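Local coordinates for protein tryptophan halogenase superfamily (Brevundimonas sp. BAL3, PDB 6FRL) that probably uses reduced flavin and oxygen to halogenate an aromatic substrate, with a preference for bromide over chloride, at residues Pro247-Asn258 / Arg284-Ser295; Arg394-Asn404 / Cys415-Leu424. All coordinates share one frame; numbering follows the deposited sequence.

Contact 1 (Pro247-Asn258 / Arg284-Ser295)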
loop_
_atom_site.group_PDB
_atom_site.type_symbol
_atom_site.label_atom_id
_atom_site.label_comp_id
_atom_site.label_asym_id
_atom_site.label_seq_id
_atom_site.Cartn_x
_atom_site.Cartn_y
_atom_site.Cartn_z
ATOM N N PRO B 247 26.839 12.278 -4.526
ATOM C CA PRO B 247 28.112 12.917 -4.904
ATOM C C PRO B 247 28.268 13.199 -6.408
ATOM O O PRO B 247 28.654 14.315 -6.788
ATOM C CB PRO B 247 29.164 11.905 -4.454
ATOM C CG PRO B 247 28.474 10.581 -4.457
ATOM C CD PRO B 247 27.022 10.862 -4.149
ATOM N N CYS B 248 27.944 12.211 -7.246
ATOM C CA CYS B 248 28.260 12.275 -8.662
ATOM C C CYS B 248 27.490 13.405 -9.361
ATOM O O CYS B 248 26.313 13.679 -9.054
ATOM C CB CYS B 248 28.038 10.930 -9.331
ATOM S SG CYS B 248 29.130 9.644 -8.677
ATOM N N ASP B 249 28.197 14.081 -10.265
ATOM C CA ASP B 249 27.711 15.305 -10.909
ATOM C C ASP B 249 28.008 15.390 -12.429
ATOM O O ASP B 249 27.814 16.433 -13.026
ATOM C CB ASP B 249 28.305 16.509 -10.165
ATOM C CG ASP B 249 29.803 16.680 -10.406
ATOM O OD1 ASP B 249 30.528 15.687 -10.596
ATOM O OD2 ASP B 249 30.269 17.831 -10.412
ATOM N N ALA B 250 28.437 14.291 -13.051
ATOM C CA ALA B 250 28.732 14.281 -14.480
ATOM C C ALA B 250 28.675 12.861 -15.018
ATOM O O ALA B 250 28.700 11.891 -14.235
ATOM C CB ALA B 250 30.112 14.848 -14.727
ATOM N N ALA B 251 28.610 12.736 -16.346
ATOM C CA ALA B 251 28.649 11.435 -16.973
ATOM C C ALA B 251 29.137 11.466 -18.424
ATOM O O ALA B 251 28.898 12.436 -19.149
ATOM C CB ALA B 251 27.269 10.797 -16.917
ATOM N N TYR B 252 29.796 10.381 -18.834
ATOM C CA TYR B 252 30.152 10.139 -20.217
ATOM C C TYR B 252 29.387 8.909 -20.738
ATOM O O TYR B 252 29.288 7.896 -20.050
ATOM C CB TYR B 252 31.650 9.880 -20.334
ATOM C CG TYR B 252 32.519 11.122 -20.434
ATOM C CD1 TYR B 252 32.518 11.900 -21.577
ATOM C CD2 TYR B 252 33.393 11.472 -19.405
ATOM C CE1 TYR B 252 33.334 13.001 -21.686
ATOM C CE2 TYR B 252 34.220 12.570 -19.503
ATOM C CZ TYR B 252 34.183 13.342 -20.641
ATOM O OH TYR B 252 34.991 14.470 -20.743
ATOM N N ALA B 253 28.844 8.992 -21.950
ATOM C CA ALA B 253 28.197 7.834 -22.579
ATOM C C ALA B 253 28.767 7.625 -23.969
ATOM O O ALA B 253 29.142 8.599 -24.648
ATOM C CB ALA B 253 26.691 8.030 -22.661
ATOM N N VAL B 254 28.812 6.367 -24.389
ATOM C CA VAL B 254 29.307 6.018 -25.689
ATOM C C VAL B 254 28.710 4.662 -26.100
ATOM O O VAL B 254 28.723 3.699 -25.293
ATOM C CB VAL B 254 30.859 5.998 -25.704
ATOM C CG1 VAL B 254 31.421 4.975 -24.725
ATOM C CG2 VAL B 254 31.414 5.718 -27.103
ATOM N N GLN B 255 28.167 4.611 -27.332
ATOM C CA GLN B 255 27.680 3.366 -27.907
ATOM C C GLN B 255 28.867 2.557 -28.425
ATOM O O GLN B 255 29.816 3.118 -28.973
ATOM C CB GLN B 255 26.666 3.595 -29.053
ATOM C CG GLN B 255 25.310 4.152 -28.666
ATOM C CD GLN B 255 24.432 3.160 -27.904
ATOM O OE1 GLN B 255 24.318 3.263 -26.671
ATOM N NE2 GLN B 255 23.790 2.223 -28.621
ATOM N N SER B 256 28.797 1.248 -28.235
ATOM C CA SER B 256 29.806 0.326 -28.703
ATOM C C SER B 256 29.181 -0.702 -29.647
ATOM O O SER B 256 27.981 -1.024 -29.540
ATOM C CB SER B 256 30.487 -0.364 -27.520
ATOM O OG SER B 256 29.634 -1.235 -26.805
ATOM N N GLU B 257 30.015 -1.205 -30.569
ATOM C CA GLU B 257 29.636 -2.231 -31.546
ATOM C C GLU B 257 30.149 -3.557 -31.008
ATOM O O GLU B 257 31.299 -3.637 -30.629
ATOM C CB GLU B 257 30.259 -1.899 -32.913
ATOM C CG GLU B 257 29.861 -2.821 -34.072
ATOM C CD GLU B 257 29.207 -2.068 -35.223
ATOM O OE1 GLU B 257 28.135 -2.537 -35.670
ATOM O OE2 GLU B 257 29.730 -1.004 -35.668
ATOM N N ASN B 258 29.301 -4.581 -30.967
ATOM C CA ASN B 258 29.708 -5.906 -30.452
ATOM C C ASN B 258 30.822 -6.504 -31.324
ATOM O O ASN B 258 30.800 -6.336 -32.539
ATOM C CB ASN B 258 28.524 -6.893 -30.415
ATOM C CG ASN B 258 27.525 -6.607 -29.310
ATOM O OD1 ASN B 258 26.498 -7.244 -29.255
ATOM N ND2 ASN B 258 27.820 -5.659 -28.437
ATOM N N ARG B 284 21.158 -6.214 -28.966
ATOM C CA ARG B 284 21.444 -7.423 -29.780
ATOM C C ARG B 284 22.783 -7.434 -30.501
ATOM O O ARG B 284 23.463 -8.461 -30.462
ATOM C CB ARG B 284 20.317 -7.737 -30.781
ATOM C CG ARG B 284 19.207 -8.579 -30.168
ATOM C CD ARG B 284 18.410 -9.372 -31.190
ATOM N NE ARG B 284 17.746 -8.516 -32.173
ATOM C CZ ARG B 284 16.687 -7.723 -31.936
ATOM N NH1 ARG B 284 16.114 -7.627 -30.720
ATOM N NH2 ARG B 284 16.188 -6.992 -32.949
ATOM N N HIS B 285 23.146 -6.325 -31.150
ATOM C CA HIS B 285 24.459 -6.185 -31.858
ATOM C C HIS B 285 25.283 -4.960 -31.387
ATOM O O HIS B 285 26.371 -4.694 -31.893
ATOM C CB HIS B 285 24.269 -6.106 -33.396
ATOM C CG HIS B 285 23.347 -7.147 -33.969
ATOM N ND1 HIS B 285 23.646 -8.493 -33.977
ATOM C CD2 HIS B 285 22.141 -7.028 -34.579
ATOM C CE1 HIS B 285 22.655 -9.162 -34.548
ATOM N NE2 HIS B 285 21.730 -8.294 -34.925
ATOM N N ARG B 286 24.778 -4.231 -30.407
ATOM C CA ARG B 286 25.391 -2.991 -29.930
ATOM C C ARG B 286 25.213 -2.906 -28.420
ATOM O O ARG B 286 24.475 -3.694 -27.825
ATOM C CB ARG B 286 24.743 -1.770 -30.595
ATOM C CG ARG B 286 25.079 -1.583 -32.081
ATOM C CD ARG B 286 23.980 -0.811 -32.852
ATOM N NE ARG B 286 23.330 0.252 -32.053
ATOM C CZ ARG B 286 22.007 0.427 -31.854
ATOM N NH1 ARG B 286 21.073 -0.367 -32.407
ATOM N NH2 ARG B 286 21.619 1.431 -31.079
ATOM N N ALA B 287 25.906 -1.966 -27.786
ATOM C CA ALA B 287 25.696 -1.770 -26.359
ATOM C C ALA B 287 25.832 -0.309 -25.962
ATOM O O ALA B 287 26.594 0.436 -26.577
ATOM C CB ALA B 287 26.632 -2.645 -25.556
ATOM N N GLY B 288 25.046 0.087 -24.955
ATOM C CA GLY B 288 25.235 1.333 -24.250
ATOM C C GLY B 288 26.339 1.176 -23.207
ATOM O O GLY B 288 26.409 0.151 -22.506
ATOM N N ASN B 289 27.230 2.172 -23.146
ATOM C CA ASN B 289 28.286 2.229 -22.136
ATOM C C ASN B 289 28.303 3.617 -21.526
ATOM O O ASN B 289 27.953 4.583 -22.190
ATOM C CB ASN B 289 29.674 1.983 -22.719
ATOM C CG ASN B 289 29.751 0.751 -23.579
ATOM O OD1 ASN B 289 30.335 -0.265 -23.173
ATOM N ND2 ASN B 289 29.183 0.837 -24.794
ATOM N N GLY B 290 28.744 3.711 -20.272
ATOM C CA GLY B 290 28.990 5.009 -19.649
ATOM C C GLY B 290 29.689 4.973 -18.294
ATOM O O GLY B 290 29.828 3.929 -17.681
ATOM N N LEU B 291 30.151 6.131 -17.862
ATOM C CA LEU B 291 30.710 6.319 -16.555
ATOM C C LEU B 291 30.003 7.514 -15.938
ATOM O O LEU B 291 29.969 8.605 -16.533
ATOM C CB LEU B 291 32.221 6.587 -16.624
ATOM C CG LEU B 291 32.964 6.451 -15.277
ATOM C CD1 LEU B 291 33.487 5.029 -15.103
ATOM C CD2 LEU B 291 34.102 7.461 -15.124
ATOM N N VAL B 292 29.430 7.288 -14.754
ATOM C CA VAL B 292 28.915 8.356 -13.875
ATOM C C VAL B 292 29.986 8.637 -12.816
ATOM O O VAL B 292 30.515 7.693 -12.248
ATOM C CB VAL B 292 27.619 7.889 -13.161
ATOM C CG1 VAL B 292 27.171 8.906 -12.095
ATOM C CG2 VAL B 292 26.529 7.608 -14.192
ATOM N N PHE B 293 30.293 9.901 -12.525
ATOM C CA PHE B 293 31.414 10.195 -11.613
ATOM C C PHE B 293 31.376 11.597 -10.994
ATOM O O PHE B 293 30.599 12.463 -11.417
ATOM C CB PHE B 293 32.734 9.995 -12.359
ATOM C CG PHE B 293 32.932 10.958 -13.495
ATOM C CD1 PHE B 293 32.363 10.715 -14.740
ATOM C CD2 PHE B 293 33.664 12.131 -13.305
ATOM C CE1 PHE B 293 32.533 11.620 -15.774
ATOM C CE2 PHE B 293 33.837 13.047 -14.329
ATOM C CZ PHE B 293 33.279 12.787 -15.572
ATOM N N SER B 294 32.240 11.802 -9.989
ATOM C CA SER B 294 32.436 13.132 -9.324
ATOM C C SER B 294 33.587 13.928 -9.962
ATOM O O SER B 294 34.732 13.536 -9.842
ATOM C CB SER B 294 32.718 12.954 -7.825
ATOM O OG SER B 294 33.004 14.193 -7.182
ATOM N N SER B 295 33.286 15.050 -10.620
ATOM C CA SER B 295 34.338 15.873 -11.269
ATOM C C SER B 295 35.315 16.461 -10.233
ATOM O O SER B 295 36.495 16.625 -10.520
ATOM C CB SER B 295 33.757 16.959 -12.203
ATOM O OG SER B 295 33.073 17.967 -11.501
HETATM O O HOH W 1 25.647 -6.157 -26.574
#
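Tyr252 and Leu291 exchange two backbone hydrogen bonds at the middle of an antiparallel pairing between strands 250-257 and 286-293. The same pattern returns at Ser256 with Ala287, while at Val254 with Asn289 the return bond from Asn289 N is weak. Between these pairs, alpha carbons such as Ala251 CA come close to carbonyl oxygens as CA-H...O contacts.

Side-chain hydrogen bonds add to the backbone pairing at two places. The carboxylate of Asp249 takes two donors from Ser295, each on a syn lone pair: Ser295 N reaches Asp249 OD1 at 2.8 Å, nearly straight at 171°, and Ser295 OG reaches Asp249 OD2 at 3.0 Å. An alanine here would remove both acceptors, and is likely to leave Ser295 N and OG without these mates and that turn of chain less firmly held. Farther along, the amide of Asn289 lies nearly flat with its two acceptors, ND2 giving one bond to Ser256 OG and another to Val254 O, each 2.9 Å from ND2; Leu312 N holds its OD1 from outside. Near Asn258, a water links Asn258 ND2 to Arg286 O.

The apolar contacts gather near Phe293. Its CG sits between its own backbone N and carbonyl carbon (chi1 65°), which turns the ring back across the neighbouring strand, where Ala250 CB lies over one face, 4.2 Å from the ring centroid, as a CH-pi contact. Tyr252 CD2 meets Phe293 CE1 obliquely at 3.7 Å, and helix 300-307 packs against both rings. Cys248 CB touches Val292 CG1 at 3.5 Å.

Phe293 O takes Asp249 N at 3.1 Å and, weakly, Ala250 N, while Phe293 N bonds back to Ala250 O: a classic beta bulge between neighbouring strands in a mixed sheet of this flavin-dependent halogenase.

Contact 2 (Arg394-Asn404 / Cys415-Leu424)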
loop_
_atom_site.group_PDB
_atom_site.type_symbol
_atom_site.label_atom_id
_atom_site.label_comp_id
_atom_site.label_asym_id
_atom_site.label_seq_id
_atom_site.Cartn_x
_atom_site.Cartn_y
_atom_site.Cartn_z
ATOM N N ARG B 394 15.216 8.339 -4.867
ATOM C CA ARG B 394 16.452 8.931 -4.326
ATOM C C ARG B 394 17.084 8.111 -3.172
ATOM O O ARG B 394 18.260 7.735 -3.236
ATOM C CB ARG B 394 16.169 10.360 -3.866
ATOM C CG ARG B 394 17.347 11.129 -3.287
ATOM C CD ARG B 394 16.832 12.251 -2.421
ATOM N NE ARG B 394 16.014 11.765 -1.303
ATOM C CZ ARG B 394 15.309 12.549 -0.489
ATOM N NH1 ARG B 394 15.321 13.866 -0.662
ATOM N NH2 ARG B 394 14.586 12.009 0.499
ATOM N N ASP B 395 16.284 7.838 -2.143
ATOM C CA ASP B 395 16.723 7.062 -0.975
ATOM C C ASP B 395 17.235 5.675 -1.338
ATOM O O ASP B 395 18.253 5.251 -0.811
ATOM C CB ASP B 395 15.591 6.940 0.057
ATOM C CG ASP B 395 15.288 8.259 0.748
ATOM O OD1 ASP B 395 15.908 9.294 0.404
ATOM O OD2 ASP B 395 14.414 8.255 1.629
ATOM N N PHE B 396 16.547 4.961 -2.226
ATOM C CA PHE B 396 17.079 3.681 -2.694
ATOM C C PHE B 396 18.439 3.853 -3.356
ATOM O O PHE B 396 19.348 3.064 -3.083
ATOM C CB PHE B 396 16.081 2.984 -3.641
ATOM C CG PHE B 396 16.432 1.561 -3.983
ATOM C CD1 PHE B 396 16.568 0.608 -2.978
ATOM C CD2 PHE B 396 16.559 1.152 -5.310
ATOM C CE1 PHE B 396 16.872 -0.730 -3.296
ATOM C CE2 PHE B 396 16.860 -0.168 -5.626
ATOM C CZ PHE B 396 17.021 -1.111 -4.606
ATOM N N ILE B 397 18.587 4.883 -4.212
ATOM C CA ILE B 397 19.883 5.152 -4.878
ATOM C C ILE B 397 20.990 5.487 -3.846
ATOM O O ILE B 397 22.071 4.921 -3.878
ATOM C CB ILE B 397 19.760 6.253 -5.968
ATOM C CG1 ILE B 397 18.937 5.693 -7.141
ATOM C CG2 ILE B 397 21.140 6.696 -6.454
ATOM C CD1 ILE B 397 18.390 6.721 -8.099
ATOM N N ILE B 398 20.688 6.392 -2.924
ATOM C CA ILE B 398 21.608 6.754 -1.850
ATOM C C ILE B 398 22.188 5.524 -1.107
ATOM O O ILE B 398 23.416 5.428 -0.903
ATOM C CB ILE B 398 20.907 7.701 -0.841
ATOM C CG1 ILE B 398 20.736 9.079 -1.476
ATOM C CG2 ILE B 398 21.728 7.821 0.453
ATOM C CD1 ILE B 398 19.809 9.997 -0.722
ATOM N N LEU B 399 21.304 4.597 -0.721
ATOM C CA LEU B 399 21.691 3.391 0.015
ATOM C C LEU B 399 22.876 2.665 -0.600
ATOM O O LEU B 399 23.730 2.164 0.149
ATOM C CB LEU B 399 20.504 2.402 0.162
ATOM C CG LEU B 399 20.748 1.193 1.070
ATOM C CD1 LEU B 399 20.979 1.619 2.506
ATOM C CD2 LEU B 399 19.623 0.196 1.003
ATOM N N HIS B 400 22.915 2.590 -1.935
ATOM C CA HIS B 400 23.965 1.865 -2.656
ATOM C C HIS B 400 25.371 2.467 -2.320
ATOM O O HIS B 400 26.374 1.745 -2.102
ATOM C CB HIS B 400 23.738 1.914 -4.171
ATOM C CG HIS B 400 22.542 1.147 -4.679
ATOM N ND1 HIS B 400 21.240 1.534 -4.435
ATOM C CD2 HIS B 400 22.459 0.071 -5.519
ATOM C CE1 HIS B 400 20.408 0.718 -5.068
ATOM N NE2 HIS B 400 21.122 -0.178 -5.732
ATOM N N TYR B 401 25.433 3.788 -2.272
ATOM C CA TYR B 401 26.675 4.479 -1.931
ATOM C C TYR B 401 26.979 4.370 -0.428
ATOM O O TYR B 401 28.107 4.096 -0.031
ATOM C CB TYR B 401 26.586 5.972 -2.305
ATOM C CG TYR B 401 26.556 6.279 -3.784
ATOM C CD1 TYR B 401 27.724 6.187 -4.562
ATOM C CD2 TYR B 401 25.379 6.706 -4.422
ATOM C CE1 TYR B 401 27.701 6.472 -5.924
ATOM C CE2 TYR B 401 25.362 7.006 -5.781
ATOM C CZ TYR B 401 26.522 6.890 -6.522
ATOM O OH TYR B 401 26.552 7.209 -7.856
ATOM N N LYS B 402 25.950 4.605 0.388
ATOM C CA LYS B 402 26.059 4.579 1.847
ATOM C C LYS B 402 26.652 3.295 2.425
ATOM O O LYS B 402 27.348 3.370 3.436
ATOM C CB LYS B 402 24.689 4.835 2.461
ATOM C CG LYS B 402 24.671 4.908 3.995
ATOM C CD LYS B 402 25.664 5.927 4.534
ATOM C CE LYS B 402 25.364 6.366 5.949
ATOM N NZ LYS B 402 26.465 7.222 6.489
ATOM N N LEU B 403 26.379 2.144 1.795
ATOM C CA LEU B 403 26.802 0.827 2.301
ATOM C C LEU B 403 28.039 0.216 1.610
ATOM O O LEU B 403 28.428 -0.950 1.882
ATOM C CB LEU B 403 25.641 -0.161 2.168
ATOM C CG LEU B 403 24.313 0.213 2.831
ATOM C CD1 LEU B 403 23.315 -0.904 2.622
ATOM C CD2 LEU B 403 24.512 0.462 4.316
ATOM N N ASN B 404 28.682 0.983 0.740
ATOM C CA ASN B 404 29.844 0.465 0.031
ATOM C C ASN B 404 30.950 0.081 1.041
ATOM O O ASN B 404 31.007 0.637 2.133
ATOM C CB ASN B 404 30.312 1.466 -1.026
ATOM C CG ASN B 404 31.352 2.424 -0.501
ATOM O OD1 ASN B 404 32.539 2.084 -0.461
ATOM N ND2 ASN B 404 30.931 3.635 -0.135
ATOM N N CYS B 415 31.341 8.609 1.025
ATOM C CA CYS B 415 29.995 8.038 0.763
ATOM C C CYS B 415 29.502 7.246 1.981
ATOM O O CYS B 415 28.362 7.446 2.421
ATOM C CB CYS B 415 30.000 7.163 -0.496
ATOM S SG CYS B 415 29.883 8.096 -2.036
ATOM N N ARG B 416 30.389 6.413 2.542
ATOM C CA ARG B 416 30.130 5.641 3.774
ATOM C C ARG B 416 29.871 6.472 5.053
ATOM O O ARG B 416 29.102 6.052 5.915
ATOM C CB ARG B 416 31.275 4.661 4.005
ATOM C CG ARG B 416 31.082 3.674 5.139
ATOM C CD ARG B 416 32.100 2.536 5.068
ATOM N NE ARG B 416 33.448 3.019 4.737
ATOM C CZ ARG B 416 34.134 2.771 3.608
ATOM N NH1 ARG B 416 33.651 2.001 2.622
ATOM N NH2 ARG B 416 35.350 3.299 3.463
ATOM N N GLU B 417 30.474 7.647 5.157
ATOM C CA GLU B 417 30.264 8.515 6.308
ATOM C C GLU B 417 29.359 9.706 6.046
ATOM O O GLU B 417 29.053 10.441 6.981
ATOM C CB GLU B 417 31.623 8.975 6.841
ATOM C CG GLU B 417 32.430 7.849 7.510
ATOM C CD GLU B 417 33.928 8.035 7.375
ATOM O OE1 GLU B 417 34.394 9.200 7.373
ATOM O OE2 GLU B 417 34.648 7.021 7.269
ATOM N N MET B 418 28.916 9.907 4.797
ATOM C CA MET B 418 28.024 11.059 4.436
ATOM C C MET B 418 26.691 10.986 5.188
ATOM O O MET B 418 26.171 9.898 5.435
ATOM C CB MET B 418 27.760 11.159 2.905
ATOM C CG MET B 418 26.613 10.305 2.348
ATOM S SD MET B 418 26.562 9.964 0.574
ATOM C CE MET B 418 26.691 11.646 -0.019
ATOM N N PRO B 419 26.135 12.136 5.555
ATOM C CA PRO B 419 24.764 12.097 6.067
ATOM C C PRO B 419 23.729 11.735 4.973
ATOM O O PRO B 419 23.989 11.924 3.793
ATOM C CB PRO B 419 24.541 13.501 6.646
ATOM C CG PRO B 419 25.540 14.362 5.986
ATOM C CD PRO B 419 26.661 13.505 5.451
ATOM N N VAL B 420 22.592 11.173 5.393
ATOM C CA VAL B 420 21.567 10.684 4.493
ATOM C C VAL B 420 20.225 11.102 5.056
ATOM O O VAL B 420 20.085 11.310 6.259
ATOM C CB VAL B 420 21.620 9.130 4.292
ATOM C CG1 VAL B 420 23.023 8.656 3.954
ATOM C CG2 VAL B 420 21.135 8.360 5.505
ATOM N N PRO B 421 19.216 11.224 4.193
ATOM C CA PRO B 421 17.932 11.634 4.708
ATOM C C PRO B 421 17.466 10.770 5.887
ATOM O O PRO B 421 17.794 9.583 5.952
ATOM C CB PRO B 421 17.007 11.472 3.493
ATOM C CG PRO B 421 17.915 11.666 2.320
ATOM C CD PRO B 421 19.196 11.009 2.735
ATOM N N GLU B 422 16.724 11.390 6.805
ATOM C CA GLU B 422 16.082 10.715 7.940
ATOM C C GLU B 422 15.191 9.536 7.535
ATOM O O GLU B 422 15.135 8.532 8.247
ATOM C CB GLU B 422 15.288 11.727 8.809
ATOM C CG GLU B 422 14.106 11.131 9.599
ATOM C CD GLU B 422 13.807 11.851 10.924
ATOM O OE1 GLU B 422 13.875 13.111 10.972
ATOM O OE2 GLU B 422 13.509 11.132 11.918
ATOM N N THR B 423 14.474 9.661 6.428
ATOM C CA THR B 423 13.656 8.540 5.898
ATOM C C THR B 423 14.481 7.240 5.674
ATOM O O THR B 423 14.011 6.142 5.996
ATOM C CB THR B 423 12.978 8.945 4.579
ATOM O OG1 THR B 423 13.911 9.667 3.792
ATOM C CG2 THR B 423 11.786 9.843 4.842
ATOM N N LEU B 424 15.707 7.399 5.169
ATOM C CA LEU B 424 16.646 6.309 4.979
ATOM C C LEU B 424 17.332 5.847 6.271
ATOM O O LEU B 424 17.645 4.643 6.408
ATOM C CB LEU B 424 17.713 6.698 3.955
ATOM C CG LEU B 424 18.704 5.595 3.572
ATOM C CD1 LEU B 424 17.971 4.355 3.032
ATOM C CD2 LEU B 424 19.672 6.144 2.539
HETATM O O HOH W 2 27.308 3.691 6.246
#
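Lys402 and Arg416 meet where helix 376-402 ends beside helix 410-417. The lysine ammonium makes two hydrogen bonds to backbone oxygens of 415-424: NZ is 2.9 Å from both Arg416 O and Met418 O, approaching the first from well above its carbonyl plane. With CG anti to the backbone N (chi1 -177°) and a bend at the next bond, the lysine chain folds over toward these carbonyls. A water donates to Lys402 O and Arg416 O, adding a second link. In return, Arg416 NH1 gives a hydrogen bond to Asn404 O at 3.0 Å, with the oxygen in the guanidinium plane; Arg406 O takes a further bond from NH1.

At the far end, the carboxylate of Asp395 is shared. Arg394 grips it side-on, NE and NH2 both going to OD1 from one face of the carboxylate, while Thr423 OG1 donates to Asp395 OD2 at 2.6 Å. Arg392 forms a salt bridge with that same oxygen. Pro421 CG rests over one face of the Arg394 guanidinium, and Trp242 makes a cation-pi contact with this arginine.

Between the polar ends the contact is apolar and centres on Ile398. Its CG2 packs on Leu424 CD2 at 3.4 Å and on Val420 CG1 at 3.8 Å, whereas its CD1 meets Pro421 CD tip to tip. Leu424 CD1 also reaches Leu399 CD1. Near the helix end, Cys415 SG comes obliquely to the Tyr401 ring, 3.8 Å from CD1, as a sulfur-aromatic contact.

The chemistry thus joins a hydrocarbon centre to charged ends. Two arginines around Asp395 would probably favour its ionised form, and the Lys402 ammonium is held by two carbonyl oxygens at and just beyond the C-terminal end of helix 410-417, whose partial negative charge probably steadies its positive charge.

Overall arrangement
The two contacts follow one another along the chain: contact 1 closes at Ser295 before contact 2 opens at Arg394. Contact 1 pairs neighbouring strands of the mixed sheet that also holds 276-282 and 314-323, whereas contact 2 sets the end of helix 376-402 against helix 410-417 and the start of helix 422-434. Their centres lie about 23 Å apart, yet they touch directly. Pro247 CG packs on Cys415 SG at 3.7 Å, and Cys248 SG comes within 3.6 Å of Tyr401 OH. The loop leading into strand 250-257 therefore joins the sheet to the helical part within a single tryptophan halogenase family region.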